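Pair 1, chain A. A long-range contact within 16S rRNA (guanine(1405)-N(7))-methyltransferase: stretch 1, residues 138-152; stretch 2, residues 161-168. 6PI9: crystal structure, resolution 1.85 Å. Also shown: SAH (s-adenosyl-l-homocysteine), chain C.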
# COMPACT_ATOMS: atom_id res chain seq x y z
N LEU A 138 -9.87 -17.43 16.10
CA LEU A 138 -10.11 -16.20 16.86
C LEU A 138 -9.29 -15.17 16.14
O LEU A 138 -8.06 -15.23 16.20
CB LEU A 138 -9.64 -16.30 18.31
CG LEU A 138 -9.87 -14.95 19.01
CD1 LEU A 138 -11.36 -14.71 19.04
CD2 LEU A 138 -9.25 -14.93 20.41
N GLY A 139 -9.95 -14.28 15.41
CA GLY A 139 -9.21 -13.21 14.77
C GLY A 139 -8.96 -12.06 15.71
O GLY A 139 -9.67 -11.82 16.70
N MET A 140 -7.92 -11.28 15.40
CA MET A 140 -7.78 -10.07 16.19
C MET A 140 -7.13 -9.01 15.34
O MET A 140 -6.30 -9.32 14.47
CB MET A 140 -7.00 -10.33 17.48
CG MET A 140 -5.67 -10.96 17.37
SD MET A 140 -5.31 -11.85 18.98
CE MET A 140 -6.39 -13.26 18.91
N ASP A 141 -7.51 -7.76 15.58
CA ASP A 141 -7.02 -6.70 14.71
C ASP A 141 -7.29 -5.36 15.40
O ASP A 141 -8.07 -5.27 16.35
CB ASP A 141 -7.71 -6.80 13.35
CG ASP A 141 -6.90 -6.17 12.20
OD1 ASP A 141 -6.55 -5.00 12.30
OD2 ASP A 141 -6.56 -6.90 11.25
N ILE A 142 -6.65 -4.30 14.89
CA ILE A 142 -6.96 -2.95 15.37
C ILE A 142 -8.11 -2.33 14.60
O ILE A 142 -8.61 -1.26 14.99
CB ILE A 142 -5.76 -2.03 15.22
CG1 ILE A 142 -5.19 -2.14 13.82
CG2 ILE A 142 -4.76 -2.28 16.30
CD1 ILE A 142 -4.16 -0.94 13.63
N HIS A 143 -8.47 -2.93 13.47
CA HIS A 143 -9.54 -2.48 12.60
C HIS A 143 -10.85 -3.07 13.09
O HIS A 143 -11.17 -4.23 12.84
CB HIS A 143 -9.26 -2.91 11.16
CG HIS A 143 -10.03 -2.11 10.17
ND1 HIS A 143 -11.39 -1.88 10.30
CD2 HIS A 143 -9.65 -1.44 9.06
CE1 HIS A 143 -11.81 -1.10 9.32
NE2 HIS A 143 -10.78 -0.83 8.54
N LEU A 144 -11.61 -2.27 13.84
CA LEU A 144 -12.87 -2.74 14.38
C LEU A 144 -13.92 -2.97 13.30
O LEU A 144 -14.92 -3.65 13.55
CB LEU A 144 -13.39 -1.72 15.40
CG LEU A 144 -12.36 -1.30 16.44
CD1 LEU A 144 -13.01 -0.34 17.39
CD2 LEU A 144 -11.87 -2.52 17.19
N GLY A 145 -13.73 -2.42 12.11
CA GLY A 145 -14.64 -2.79 11.03
C GLY A 145 -14.45 -4.24 10.62
O GLY A 145 -15.42 -4.98 10.46
N CYS A 146 -13.20 -4.66 10.46
CA CYS A 146 -12.90 -6.07 10.22
C CYS A 146 -13.47 -6.95 11.33
O CYS A 146 -14.16 -7.95 11.07
CB CYS A 146 -11.40 -6.25 10.13
SG CYS A 146 -10.81 -5.60 8.54
N VAL A 147 -13.18 -6.59 12.58
CA VAL A 147 -13.66 -7.37 13.71
C VAL A 147 -15.16 -7.53 13.63
O VAL A 147 -15.71 -8.62 13.82
CB VAL A 147 -13.22 -6.69 15.03
CG1 VAL A 147 -13.94 -7.34 16.22
CG2 VAL A 147 -11.75 -6.81 15.19
N ARG A 148 -15.87 -6.43 13.35
CA ARG A 148 -17.33 -6.50 13.39
C ARG A 148 -17.87 -7.42 12.30
O ARG A 148 -18.80 -8.19 12.54
CB ARG A 148 -17.93 -5.11 13.20
CG ARG A 148 -18.04 -4.33 14.48
CD ARG A 148 -17.92 -2.83 14.24
NE ARG A 148 -17.62 -2.15 15.49
CZ ARG A 148 -17.00 -0.98 15.56
NH1 ARG A 148 -16.58 -0.38 14.44
NH2 ARG A 148 -16.79 -0.41 16.76
N LEU A 149 -17.31 -7.31 11.09
CA LEU A 149 -17.77 -8.14 9.97
C LEU A 149 -17.53 -9.61 10.24
O LEU A 149 -18.38 -10.46 9.93
CB LEU A 149 -17.05 -7.72 8.69
CG LEU A 149 -17.52 -6.42 8.06
CD1 LEU A 149 -16.69 -6.11 6.81
CD2 LEU A 149 -18.99 -6.48 7.75
N VAL A 150 -16.37 -9.93 10.82
CA VAL A 150 -16.06 -11.31 11.14
C VAL A 150 -17.07 -11.89 12.12
O VAL A 150 -17.61 -12.97 11.89
CB VAL A 150 -14.63 -11.41 11.67
CG1 VAL A 150 -14.42 -12.78 12.28
CG2 VAL A 150 -13.68 -11.14 10.51
N ASN A 151 -17.33 -11.18 13.22
CA ASN A 151 -18.26 -11.69 14.23
C ASN A 151 -19.67 -11.85 13.66
O ASN A 151 -20.36 -12.84 13.96
CB ASN A 151 -18.29 -10.76 15.45
CG ASN A 151 -17.08 -10.94 16.32
OD1 ASN A 151 -16.63 -12.06 16.49
ND2 ASN A 151 -16.53 -9.84 16.87
N GLU A 152 -20.13 -10.87 12.89
CA GLU A 152 -21.47 -10.95 12.31
C GLU A 152 -21.59 -12.13 11.35
O GLU A 152 -22.57 -12.88 11.38
CB GLU A 152 -21.79 -9.65 11.58
CG GLU A 152 -21.94 -8.47 12.51
CD GLU A 152 -22.41 -7.22 11.80
OE1 GLU A 152 -23.29 -7.35 10.89
OE2 GLU A 152 -21.91 -6.12 12.14
N THR A 161 -15.94 -19.38 15.12
CA THR A 161 -15.04 -18.28 14.87
C THR A 161 -15.57 -16.96 15.40
O THR A 161 -16.77 -16.66 15.29
CB THR A 161 -14.78 -18.20 13.36
OG1 THR A 161 -13.93 -19.28 12.99
CG2 THR A 161 -14.07 -16.92 12.96
N ARG A 162 -14.66 -16.15 15.96
CA ARG A 162 -14.98 -14.84 16.52
C ARG A 162 -13.77 -13.95 16.26
O ARG A 162 -12.69 -14.43 15.96
CB ARG A 162 -15.26 -14.90 18.02
CG ARG A 162 -16.55 -15.61 18.46
CD ARG A 162 -17.81 -14.97 17.94
NE ARG A 162 -19.02 -15.64 18.43
CZ ARG A 162 -19.59 -16.70 17.85
NH1 ARG A 162 -19.07 -17.22 16.75
NH2 ARG A 162 -20.71 -17.24 18.36
N ALA A 163 -13.94 -12.64 16.46
CA ALA A 163 -12.80 -11.73 16.40
C ALA A 163 -12.91 -10.70 17.52
O ALA A 163 -14.00 -10.45 18.04
CB ALA A 163 -12.70 -11.00 15.06
N ARG A 164 -11.77 -10.11 17.88
CA ARG A 164 -11.78 -9.10 18.92
C ARG A 164 -10.71 -8.06 18.63
O ARG A 164 -9.76 -8.29 17.89
CB ARG A 164 -11.52 -9.72 20.29
CG ARG A 164 -10.14 -10.41 20.28
CD ARG A 164 -9.58 -10.31 21.63
NE ARG A 164 -8.31 -10.97 21.89
CZ ARG A 164 -7.17 -10.34 22.17
NH1 ARG A 164 -7.11 -9.00 22.18
NH2 ARG A 164 -6.11 -11.07 22.48
N ALA A 165 -10.89 -6.89 19.24
CA ALA A 165 -9.86 -5.85 19.14
C ALA A 165 -8.51 -6.30 19.70
O ALA A 165 -8.43 -6.79 20.83
CB ALA A 165 -10.35 -4.65 19.93
N CYS A 166 -7.42 -5.95 19.02
CA CYS A 166 -6.11 -6.26 19.59
C CYS A 166 -5.05 -5.38 18.94
O CYS A 166 -4.93 -5.44 17.71
CB CYS A 166 -5.74 -7.72 19.27
SG CYS A 166 -4.06 -8.12 19.79
N ASP A 167 -4.26 -4.65 19.73
CA ASP A 167 -3.11 -3.93 19.18
C ASP A 167 -1.87 -4.73 19.56
O ASP A 167 -1.47 -4.74 20.73
CB ASP A 167 -3.03 -2.46 19.67
CG ASP A 167 -1.91 -1.66 18.97
OD1 ASP A 167 -0.92 -2.29 18.50
OD2 ASP A 167 -1.97 -0.42 18.94
N LEU A 168 -1.24 -5.35 18.57
CA LEU A 168 -0.09 -6.23 18.74
C LEU A 168 1.20 -5.51 19.14
O LEU A 168 2.23 -6.17 19.39
CB LEU A 168 0.12 -7.02 17.47
CG LEU A 168 -1.02 -8.04 17.21
CD1 LEU A 168 -0.84 -8.55 15.81
CD2 LEU A 168 -0.97 -9.25 18.18
N SAH C . -3.51 -11.23 7.96
CA SAH C . -4.54 -10.67 7.07
CB SAH C . -4.38 -9.16 6.95
CG SAH C . -2.98 -8.62 6.55
SD SAH C . -3.06 -6.81 6.18
C SAH C . -4.46 -11.30 5.66
O SAH C . -3.36 -11.78 5.33
OXT SAH C . -5.43 -11.30 4.88
C5' SAH C . -2.29 -6.18 7.73
C4' SAH C . -3.28 -6.11 8.93
O4' SAH C . -2.55 -5.82 10.14
C3' SAH C . -4.44 -5.08 8.85
O3' SAH C . -5.72 -5.75 9.01
C2' SAH C . -4.22 -4.13 10.01
O2' SAH C . -5.47 -3.76 10.59
C1' SAH C . -3.43 -5.04 10.97
N9 SAH C . -2.54 -4.34 11.87
C8 SAH C . -1.57 -3.43 11.54
N7 SAH C . -0.88 -3.11 12.67
C5 SAH C . -1.47 -3.78 13.72
C6 SAH C . -1.24 -3.82 15.08
N6 SAH C . -0.34 -3.06 15.67
N1 SAH C . -1.99 -4.70 15.84
C2 SAH C . -2.98 -5.44 15.30
N3 SAH C . -3.24 -5.41 13.95
C4 SAH C . -2.46 -4.58 13.21

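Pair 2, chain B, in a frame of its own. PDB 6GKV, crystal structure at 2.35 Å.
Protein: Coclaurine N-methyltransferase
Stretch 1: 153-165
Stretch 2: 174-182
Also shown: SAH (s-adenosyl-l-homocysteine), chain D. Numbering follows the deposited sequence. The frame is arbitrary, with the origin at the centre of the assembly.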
# COMPACT_ATOMS: atom_id res chain seq x y z
N VAL B 153 21.09 -20.26 -1.58
CA VAL B 153 22.19 -19.29 -1.60
C VAL B 153 22.46 -18.63 -0.25
O VAL B 153 21.57 -18.02 0.33
CB VAL B 153 21.95 -18.18 -2.63
CG1 VAL B 153 23.15 -17.27 -2.68
CG2 VAL B 153 21.69 -18.78 -3.99
N THR B 154 23.70 -18.73 0.21
CA THR B 154 24.10 -18.21 1.52
C THR B 154 25.47 -17.56 1.46
O THR B 154 26.29 -17.95 0.66
CB THR B 154 24.16 -19.31 2.56
OG1 THR B 154 23.00 -20.13 2.46
CG2 THR B 154 24.20 -18.71 3.91
N ASN B 155 25.73 -16.57 2.32
CA ASN B 155 27.08 -16.05 2.50
C ASN B 155 27.70 -16.56 3.80
O ASN B 155 28.69 -16.01 4.29
CB ASN B 155 27.07 -14.52 2.47
CG ASN B 155 26.31 -13.92 3.63
OD1 ASN B 155 25.48 -14.58 4.27
ND2 ASN B 155 26.57 -12.65 3.91
N SER B 156 27.11 -17.62 4.33
CA SER B 156 27.46 -18.16 5.65
C SER B 156 28.04 -19.57 5.53
O SER B 156 27.33 -20.53 5.24
CB SER B 156 26.22 -18.15 6.56
OG SER B 156 26.38 -18.96 7.70
N VAL B 157 29.35 -19.68 5.75
CA VAL B 157 30.06 -20.95 5.63
C VAL B 157 29.47 -22.04 6.52
O VAL B 157 29.61 -23.22 6.23
CB VAL B 157 31.55 -20.80 5.97
CG1 VAL B 157 32.23 -19.87 4.98
CG2 VAL B 157 31.71 -20.30 7.40
N SER B 158 28.81 -21.62 7.59
CA SER B 158 28.17 -22.55 8.51
C SER B 158 26.84 -23.07 7.96
O SER B 158 26.42 -24.18 8.29
CB SER B 158 27.97 -21.87 9.86
OG SER B 158 26.95 -22.48 10.62
N GLN B 159 26.17 -22.28 7.12
CA GLN B 159 24.87 -22.68 6.56
C GLN B 159 25.03 -23.56 5.31
O GLN B 159 24.25 -24.50 5.11
CB GLN B 159 24.03 -21.42 6.28
CG GLN B 159 23.61 -20.69 7.55
CD GLN B 159 22.76 -19.45 7.31
OE1 GLN B 159 22.43 -19.11 6.17
NE2 GLN B 159 22.37 -18.77 8.39
N LYS B 160 26.03 -23.29 4.49
CA LYS B 160 26.39 -24.20 3.41
C LYS B 160 26.83 -25.55 3.97
O LYS B 160 26.58 -26.61 3.35
CB LYS B 160 27.51 -23.60 2.56
CG LYS B 160 27.83 -24.37 1.28
CD LYS B 160 29.14 -23.87 0.68
CE LYS B 160 29.32 -24.32 -0.76
NZ LYS B 160 29.20 -25.79 -0.90
N GLU B 161 27.50 -25.52 5.13
CA GLU B 161 27.87 -26.72 5.90
C GLU B 161 26.72 -27.70 6.03
O GLU B 161 26.70 -28.78 5.45
CB GLU B 161 28.30 -26.33 7.32
CG GLU B 161 29.78 -25.98 7.58
CD GLU B 161 30.75 -26.79 6.75
OE1 GLU B 161 30.56 -28.03 6.60
OE2 GLU B 161 31.74 -26.20 6.26
N TYR B 162 25.73 -27.25 6.80
CA TYR B 162 24.70 -28.11 7.32
C TYR B 162 23.80 -28.66 6.24
O TYR B 162 23.30 -29.79 6.35
CB TYR B 162 23.87 -27.34 8.36
CG TYR B 162 22.70 -28.16 8.84
CD1 TYR B 162 22.90 -29.19 9.74
CD2 TYR B 162 21.42 -27.91 8.39
CE1 TYR B 162 21.84 -29.96 10.18
CE2 TYR B 162 20.36 -28.67 8.82
CZ TYR B 162 20.57 -29.70 9.71
OH TYR B 162 19.51 -30.46 10.15
N ILE B 163 23.57 -27.89 5.19
CA ILE B 163 22.58 -28.29 4.21
C ILE B 163 23.12 -29.44 3.37
O ILE B 163 22.51 -30.50 3.30
CB ILE B 163 22.15 -27.11 3.33
CG1 ILE B 163 21.30 -26.15 4.18
CG2 ILE B 163 21.32 -27.59 2.17
CD1 ILE B 163 21.14 -24.77 3.60
N GLU B 164 24.29 -29.25 2.78
CA GLU B 164 24.88 -30.26 1.93
C GLU B 164 25.01 -31.60 2.64
O GLU B 164 24.75 -32.66 2.05
CB GLU B 164 26.25 -29.78 1.43
CG GLU B 164 26.13 -28.61 0.46
CD GLU B 164 27.43 -28.25 -0.22
OE1 GLU B 164 28.51 -28.61 0.31
OE2 GLU B 164 27.37 -27.62 -1.30
N GLU B 165 25.36 -31.55 3.92
CA GLU B 165 25.51 -32.77 4.71
C GLU B 165 24.16 -33.41 5.00
O GLU B 165 23.97 -34.61 4.78
CB GLU B 165 26.26 -32.45 5.99
CG GLU B 165 27.56 -31.69 5.74
CD GLU B 165 28.75 -32.27 6.47
OE1 GLU B 165 28.53 -32.92 7.51
OE2 GLU B 165 29.89 -32.07 6.00
N ASN B 174 18.18 -33.31 -5.37
CA ASN B 174 17.87 -31.96 -5.82
C ASN B 174 18.75 -30.85 -5.27
O ASN B 174 19.08 -29.90 -6.00
CB ASN B 174 16.44 -31.64 -5.45
CG ASN B 174 15.56 -32.86 -5.46
OD1 ASN B 174 14.86 -33.13 -4.49
ND2 ASN B 174 15.59 -33.60 -6.57
N VAL B 175 19.12 -30.95 -4.00
CA VAL B 175 19.71 -29.82 -3.32
C VAL B 175 21.09 -29.47 -3.84
O VAL B 175 21.96 -30.32 -3.92
CB VAL B 175 19.81 -30.05 -1.81
CG1 VAL B 175 20.36 -28.80 -1.14
CG2 VAL B 175 18.46 -30.42 -1.25
N GLU B 176 21.25 -28.20 -4.17
CA GLU B 176 22.52 -27.62 -4.53
C GLU B 176 22.68 -26.32 -3.72
O GLU B 176 21.71 -25.57 -3.58
CB GLU B 176 22.57 -27.35 -6.03
CG GLU B 176 23.57 -26.31 -6.46
CD GLU B 176 23.43 -25.97 -7.92
OE1 GLU B 176 22.76 -26.74 -8.65
OE2 GLU B 176 23.99 -24.94 -8.35
N VAL B 177 23.86 -26.07 -3.16
CA VAL B 177 24.06 -24.88 -2.33
C VAL B 177 25.25 -24.03 -2.76
O VAL B 177 26.35 -24.55 -2.96
CB VAL B 177 24.25 -25.25 -0.85
CG1 VAL B 177 24.25 -23.99 0.01
CG2 VAL B 177 23.18 -26.22 -0.39
N LYS B 178 25.02 -22.73 -2.88
CA LYS B 178 26.05 -21.79 -3.34
C LYS B 178 26.44 -20.79 -2.26
O LYS B 178 25.57 -20.22 -1.61
CB LYS B 178 25.56 -21.01 -4.58
CG LYS B 178 24.98 -21.85 -5.70
CD LYS B 178 24.73 -20.97 -6.93
CE LYS B 178 24.45 -21.80 -8.19
NZ LYS B 178 25.45 -22.90 -8.37
N LEU B 179 27.75 -20.56 -2.07
CA LEU B 179 28.18 -19.57 -1.10
C LEU B 179 28.49 -18.22 -1.77
O LEU B 179 29.47 -18.09 -2.51
CB LEU B 179 29.40 -20.07 -0.34
CG LEU B 179 29.77 -19.36 0.97
CD1 LEU B 179 28.86 -19.79 2.13
CD2 LEU B 179 31.22 -19.62 1.27
N ALA B 180 27.64 -17.22 -1.52
CA ALA B 180 27.73 -15.92 -2.20
C ALA B 180 27.16 -14.76 -1.40
O ALA B 180 26.22 -14.93 -0.63
CB ALA B 180 27.02 -15.98 -3.55
N ASP B 181 27.74 -13.57 -1.58
CA ASP B 181 27.15 -12.35 -1.06
C ASP B 181 26.10 -11.92 -2.09
O ASP B 181 26.43 -11.61 -3.23
CB ASP B 181 28.21 -11.26 -0.83
CG ASP B 181 27.61 -9.94 -0.32
OD1 ASP B 181 26.51 -9.95 0.28
OD2 ASP B 181 28.24 -8.88 -0.50
N ILE B 182 24.84 -11.95 -1.70
CA ILE B 182 23.76 -11.64 -2.62
C ILE B 182 23.85 -10.17 -3.03
O ILE B 182 23.43 -9.80 -4.13
CB ILE B 182 22.39 -11.98 -1.98
CG1 ILE B 182 22.35 -13.48 -1.69
CG2 ILE B 182 21.23 -11.58 -2.89
CD1 ILE B 182 21.10 -13.95 -0.96
N SAH D . 15.66 -17.81 5.25
CA SAH D . 16.11 -18.56 6.41
CB SAH D . 16.85 -17.65 7.38
CG SAH D . 16.36 -16.21 7.46
SD SAH D . 17.47 -15.18 8.47
C SAH D . 14.96 -19.23 7.14
O SAH D . 13.81 -18.86 6.89
OXT SAH D . 15.15 -20.14 7.97
C5' SAH D . 18.21 -14.36 7.03
C4' SAH D . 19.05 -15.27 6.13
O4' SAH D . 19.62 -14.53 5.07
C3' SAH D . 20.21 -15.93 6.88
O3' SAH D . 20.39 -17.23 6.39
C2' SAH D . 21.43 -15.13 6.49
O2' SAH D . 22.54 -15.99 6.48
C1' SAH D . 21.04 -14.64 5.10
N9 SAH D . 21.68 -13.35 4.73
C8 SAH D . 21.70 -12.17 5.44
N7 SAH D . 22.41 -11.25 4.73
C5 SAH D . 22.84 -11.83 3.58
C6 SAH D . 23.61 -11.37 2.50
N6 SAH D . 24.07 -10.12 2.46
N1 SAH D . 23.89 -12.23 1.45
C2 SAH D . 23.44 -13.54 1.48
N3 SAH D . 22.68 -13.99 2.55
C4 SAH D . 22.39 -13.15 3.58

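Pairs 1 and 2 share a strand, a tight turn into a helix, and a second strand that runs parallel to the first and nearly antiparallel to the helix; 14 central residues superpose with an RMSD of 0.7 Å. The helix makes an angle of 157° with the second strand in pair 1 and 168° in pair 2, and their axes approach to 6.7 Å and 8.6 Å. The wider spacing in pair 2 accompanies larger side chains between helix and strand.

The strand pairing is the same at matched positions. Asp A141 N donates to Arg A164 O (3.3 Å) and Cys A166 N to Asp A141 O (2.8 Å); in pair 2, Thr B154 N donates to Lys B178 O (3.0 Å) and Ala B180 N to Thr B154 O (2.7 Å). These bonds use backbone atoms alone, so they do not depend on the side chains of Asp A141 and Thr B154. In pair 1 the ladder also includes Gly A139 N to Arg A162 O (2.8 Å) and Arg A164 N to Gly A139 O (3.0 Å).

Under the helix, Ala A163 matches Val B177, and each has the largest covered area in its pair. The small Ala A163 CB meets Val A150 CG1 at 3.7 Å and Val A147 CG1 at 4.0 Å. In pair 2 the bulk is on both sides: Ile B163, which matches Val A150, brings CG2 to 3.4 Å from Val B177 CG2, and Lys B160, which matches Val A147, lays its CG 3.8 Å from Val B177 CG1. The lysine thus packs through its aliphatic part, while its NZ forms a salt bridge with Glu B164 OE2 (2.6 Å) one helical turn on.

Glu B164 matches Asn A151, and here the chemistry differs. Asn A151 clasps the backbone of Ala A163 with both ends of its amide: OD1 accepts from Ala A163 N (2.8 Å) and ND2 donates to Ala A163 O (2.9 Å). Glu B164 makes no hydrogen bond to the strand; its CG packs 3.9 Å from Val B177 CG2.

At the start of the helix, Leu A144 and Val B157 match, as do Ala A165 and Leu B179. A long helix residue over a short strand residue gives Leu A144 CD2 to Ala A165 CB, 3.8 Å; the reversed arrangement gives Val B157 CG1 to Leu B179 CD2, 3.9 Å. Met A140 CB meets Cys A166 CB (3.4 Å), and the matching Val B153 CG1 meets Ala B180 CB (4.2 Å). Val B153 CG1 also reaches Ile B182 CG1 (4.0 Å), while Met A140 SD lies over the guanidinium of Arg A164, 3.7 Å from Arg A164 NH2.

Both pairs hold SAH adenine alike: N6 donates to Asp A167 OD1 (3.0 Å) or Asp B181 OD1 (3.3 Å), and N1 accepts from Leu A168 N (2.9 Å) or, weakly, Ile B182 N (3.3 Å). Asp A141 takes both ribose hydroxyls, O2' at OD1 (2.4 Å, very short) and O3' at OD2 (2.7 Å).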